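Local coordinates for type C neurotoxin (Clostridium botulinum, PDB 3PME), which probably binds gangliosides and other membrane lipids through its receptor-binding domain, attaching the botulinum C/D mosaic neurotoxin to nerve cells, at residues F142-M153 with I157-E168. Sequence-based numbering, arbitrary orientation.
Sequences FVTITNNIMGYM and INGELKQSERIE
I167, just past the end of strand 160-166, packs across M153 of strand 152-157; the two strands form an antiparallel beta hairpin at one edge of a sheet in the concanavalin-like half of the receptor-binding domain. I167 CG2 meets M153 CG at 3.6 Å, and the two side chains cross at about a right angle. M153 CG sits between its backbone N and carbonyl carbon (chi1 57°), and the extended chain beyond it carries SD past the same methyl. The other branch of I167 reaches back, with CD1 3.5 Å from N148 O. M153 and E165 exchange two backbone hydrogen bonds. Next along, I167 N donates to G151 O at 2.8 Å, and E168 N adds a weak bond to that oxygen. The Y152 ring runs obliquely past strand 160-166, its CD2 3.6 Å from R166 CA. Just before Y152 in the chain, N148 to G151 form a type I turn, and N148 OD1 accepts a hydrogen bond from M150 N, an Asx turn.

The far end of the hairpin is the type I' turn I157-E160. There N158 holds F142 of the adjoining strand 141-148 by two hydrogen bonds: N158 N donates to F142 O, and F142 N donates to N158 OD1. Further out, W111 of strand 108-114 touches M153. A water accepts from G159 N at 2.9 Å and donates to F142 O.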
# COMPACT_ATOMS: atom_id res chain seq x y z
N PHE A 142 -1.40 7.85 -2.35
CA PHE A 142 -1.73 9.16 -1.79
C PHE A 142 -1.98 10.17 -2.91
O PHE A 142 -1.14 10.39 -3.79
CB PHE A 142 -0.59 9.63 -0.89
CG PHE A 142 -0.82 10.98 -0.26
CD1 PHE A 142 -1.94 11.21 0.52
CD2 PHE A 142 0.11 12.00 -0.44
CE1 PHE A 142 -2.16 12.46 1.11
CE2 PHE A 142 -0.10 13.24 0.15
CZ PHE A 142 -1.23 13.47 0.92
N VAL A 143 -3.16 10.78 -2.86
CA VAL A 143 -3.56 11.76 -3.87
C VAL A 143 -3.56 13.15 -3.27
O VAL A 143 -3.98 13.35 -2.11
CB VAL A 143 -4.97 11.45 -4.41
CG1 VAL A 143 -5.45 12.54 -5.40
CG2 VAL A 143 -5.00 10.07 -5.07
N THR A 144 -3.09 14.13 -4.03
CA THR A 144 -3.24 15.52 -3.61
C THR A 144 -3.55 16.35 -4.84
O THR A 144 -2.83 16.28 -5.85
CB THR A 144 -1.99 16.09 -2.94
OG1 THR A 144 -1.48 15.16 -1.97
CG2 THR A 144 -2.34 17.41 -2.24
N ILE A 145 -4.64 17.10 -4.75
CA ILE A 145 -5.02 18.03 -5.80
C ILE A 145 -4.86 19.44 -5.27
O ILE A 145 -5.41 19.75 -4.22
CB ILE A 145 -6.50 17.87 -6.19
CG1 ILE A 145 -6.86 16.41 -6.47
CG2 ILE A 145 -6.82 18.76 -7.40
CD1 ILE A 145 -6.17 15.85 -7.63
N THR A 146 -4.10 20.29 -5.97
CA THR A 146 -4.09 21.72 -5.62
C THR A 146 -4.84 22.49 -6.70
O THR A 146 -4.80 22.13 -7.88
CB THR A 146 -2.66 22.29 -5.40
OG1 THR A 146 -1.93 22.28 -6.64
CG2 THR A 146 -1.90 21.49 -4.35
N ASN A 147 -5.54 23.54 -6.28
CA ASN A 147 -6.33 24.35 -7.20
C ASN A 147 -6.03 25.81 -6.97
O ASN A 147 -6.04 26.28 -5.84
CB ASN A 147 -7.83 24.13 -6.96
CG ASN A 147 -8.24 22.68 -7.11
OD1 ASN A 147 -8.42 22.18 -8.22
ND2 ASN A 147 -8.42 22.00 -5.99
N ASN A 148 -5.75 26.53 -8.04
CA ASN A 148 -5.62 27.98 -7.93
C ASN A 148 -6.31 28.66 -9.10
O ASN A 148 -5.96 28.45 -10.26
CB ASN A 148 -4.15 28.41 -7.82
CG ASN A 148 -4.01 29.81 -7.26
OD1 ASN A 148 -4.67 30.74 -7.72
ND2 ASN A 148 -3.14 29.96 -6.27
N ILE A 149 -7.32 29.44 -8.77
CA ILE A 149 -8.14 30.10 -9.78
C ILE A 149 -7.31 31.05 -10.64
O ILE A 149 -7.73 31.44 -11.73
CB ILE A 149 -9.31 30.85 -9.11
CG1 ILE A 149 -10.43 31.09 -10.12
CG2 ILE A 149 -8.83 32.14 -8.46
CD1 ILE A 149 -10.93 29.80 -10.75
N MET A 150 -6.11 31.38 -10.18
CA MET A 150 -5.21 32.25 -10.93
C MET A 150 -4.41 31.49 -11.97
O MET A 150 -3.68 32.09 -12.76
CB MET A 150 -4.26 33.00 -9.99
CG MET A 150 -4.92 34.15 -9.25
SD MET A 150 -3.82 34.91 -8.04
CE MET A 150 -3.61 33.56 -6.88
N GLY A 151 -4.53 30.17 -11.99
CA GLY A 151 -3.77 29.41 -12.95
C GLY A 151 -4.23 27.99 -13.17
O GLY A 151 -4.97 27.70 -14.13
N TYR A 152 -3.80 27.09 -12.29
CA TYR A 152 -3.85 25.66 -12.57
C TYR A 152 -4.40 24.82 -11.43
O TYR A 152 -4.34 25.19 -10.26
CB TYR A 152 -2.45 25.15 -12.93
CG TYR A 152 -1.86 26.00 -14.00
CD1 TYR A 152 -1.24 27.18 -13.67
CD2 TYR A 152 -2.00 25.66 -15.33
CE1 TYR A 152 -0.75 28.00 -14.64
CE2 TYR A 152 -1.50 26.49 -16.32
CZ TYR A 152 -0.88 27.65 -15.95
OH TYR A 152 -0.37 28.52 -16.89
N MET A 153 -4.92 23.67 -11.81
CA MET A 153 -5.08 22.61 -10.83
C MET A 153 -4.03 21.55 -11.14
O MET A 153 -3.68 21.32 -12.29
CB MET A 153 -6.50 22.07 -10.83
CG MET A 153 -6.98 21.55 -12.15
SD MET A 153 -8.70 21.05 -11.96
CE MET A 153 -8.98 20.34 -13.57
N ILE A 157 0.74 12.46 -6.97
CA ILE A 157 0.60 11.06 -6.54
C ILE A 157 1.81 10.71 -5.69
O ILE A 157 2.95 10.81 -6.14
CB ILE A 157 0.50 10.08 -7.74
CG1 ILE A 157 -0.71 10.40 -8.61
CG2 ILE A 157 0.47 8.61 -7.24
CD1 ILE A 157 -2.05 10.23 -7.89
N ASN A 158 1.54 10.30 -4.45
CA ASN A 158 2.60 9.99 -3.51
C ASN A 158 3.63 11.12 -3.41
O ASN A 158 4.84 10.89 -3.36
CB ASN A 158 3.24 8.65 -3.85
CG ASN A 158 2.28 7.49 -3.68
OD1 ASN A 158 1.33 7.58 -2.91
ND2 ASN A 158 2.51 6.41 -4.41
N GLY A 159 3.13 12.36 -3.43
CA GLY A 159 3.98 13.51 -3.21
C GLY A 159 4.69 14.03 -4.44
O GLY A 159 5.50 14.95 -4.36
N GLU A 160 4.39 13.45 -5.59
CA GLU A 160 5.08 13.82 -6.83
C GLU A 160 4.10 14.35 -7.86
O GLU A 160 3.09 13.71 -8.16
CB GLU A 160 5.85 12.62 -7.39
CG GLU A 160 6.93 12.09 -6.46
CD GLU A 160 7.78 11.01 -7.11
OE1 GLU A 160 7.20 10.15 -7.81
OE2 GLU A 160 9.02 11.05 -6.95
N LEU A 161 4.39 15.52 -8.42
CA LEU A 161 3.53 16.09 -9.44
C LEU A 161 3.46 15.22 -10.69
O LEU A 161 4.49 14.80 -11.21
CB LEU A 161 4.03 17.49 -9.80
CG LEU A 161 3.20 18.18 -10.87
CD1 LEU A 161 1.77 18.45 -10.39
CD2 LEU A 161 3.90 19.49 -11.26
N LYS A 162 2.24 14.92 -11.16
CA LYS A 162 2.07 14.09 -12.35
C LYS A 162 1.43 14.83 -13.51
O LYS A 162 1.80 14.62 -14.67
CB LYS A 162 1.22 12.85 -12.02
CG LYS A 162 1.78 12.01 -10.89
CD LYS A 162 3.08 11.31 -11.28
CE LYS A 162 3.50 10.33 -10.19
NZ LYS A 162 4.87 9.78 -10.45
N GLN A 163 0.44 15.67 -13.21
CA GLN A 163 -0.34 16.33 -14.25
C GLN A 163 -0.74 17.73 -13.81
O GLN A 163 -0.89 18.00 -12.62
CB GLN A 163 -1.62 15.54 -14.54
CG GLN A 163 -1.38 14.11 -15.04
CD GLN A 163 -1.04 14.06 -16.51
OE1 GLN A 163 0.08 13.69 -16.89
NE2 GLN A 163 -2.00 14.41 -17.35
N SER A 164 -0.91 18.61 -14.78
CA SER A 164 -1.42 19.95 -14.52
C SER A 164 -2.45 20.28 -15.59
O SER A 164 -2.41 19.74 -16.70
CB SER A 164 -0.28 20.97 -14.56
OG SER A 164 -0.75 22.28 -14.28
N GLU A 165 -3.40 21.14 -15.24
CA GLU A 165 -4.42 21.58 -16.18
C GLU A 165 -4.80 23.02 -15.89
O GLU A 165 -4.97 23.42 -14.74
CB GLU A 165 -5.66 20.68 -16.11
CG GLU A 165 -6.70 20.99 -17.18
CD GLU A 165 -6.30 20.50 -18.55
OE1 GLU A 165 -5.36 19.67 -18.64
OE2 GLU A 165 -6.92 20.92 -19.55
N ARG A 166 -4.92 23.81 -16.95
CA ARG A 166 -5.25 25.21 -16.80
C ARG A 166 -6.71 25.36 -16.40
O ARG A 166 -7.57 24.70 -16.97
CB ARG A 166 -4.98 25.92 -18.13
CG ARG A 166 -5.13 27.41 -18.09
CD ARG A 166 -4.53 28.01 -19.37
NE ARG A 166 -5.18 27.50 -20.58
CZ ARG A 166 -4.78 26.45 -21.28
NH1 ARG A 166 -3.70 25.76 -20.90
NH2 ARG A 166 -5.45 26.07 -22.36
N ILE A 167 -6.98 26.20 -15.41
CA ILE A 167 -8.36 26.47 -15.02
C ILE A 167 -8.68 27.96 -15.01
O ILE A 167 -9.82 28.35 -14.80
CB ILE A 167 -8.73 25.85 -13.64
CG1 ILE A 167 -7.78 26.35 -12.54
CG2 ILE A 167 -8.72 24.33 -13.71
CD1 ILE A 167 -8.24 26.01 -11.14
N GLU A 168 -7.66 28.78 -15.25
CA GLU A 168 -7.82 30.23 -15.23
C GLU A 168 -8.77 30.66 -16.34
O GLU A 168 -9.32 31.76 -16.29
CB GLU A 168 -6.47 30.92 -15.40
CG GLU A 168 -6.50 32.42 -15.17
CD GLU A 168 -5.20 33.10 -15.55
OE1 GLU A 168 -4.38 32.47 -16.26
OE2 GLU A 168 -4.99 34.27 -15.15
O HOH W 1 0.32 13.21 -3.43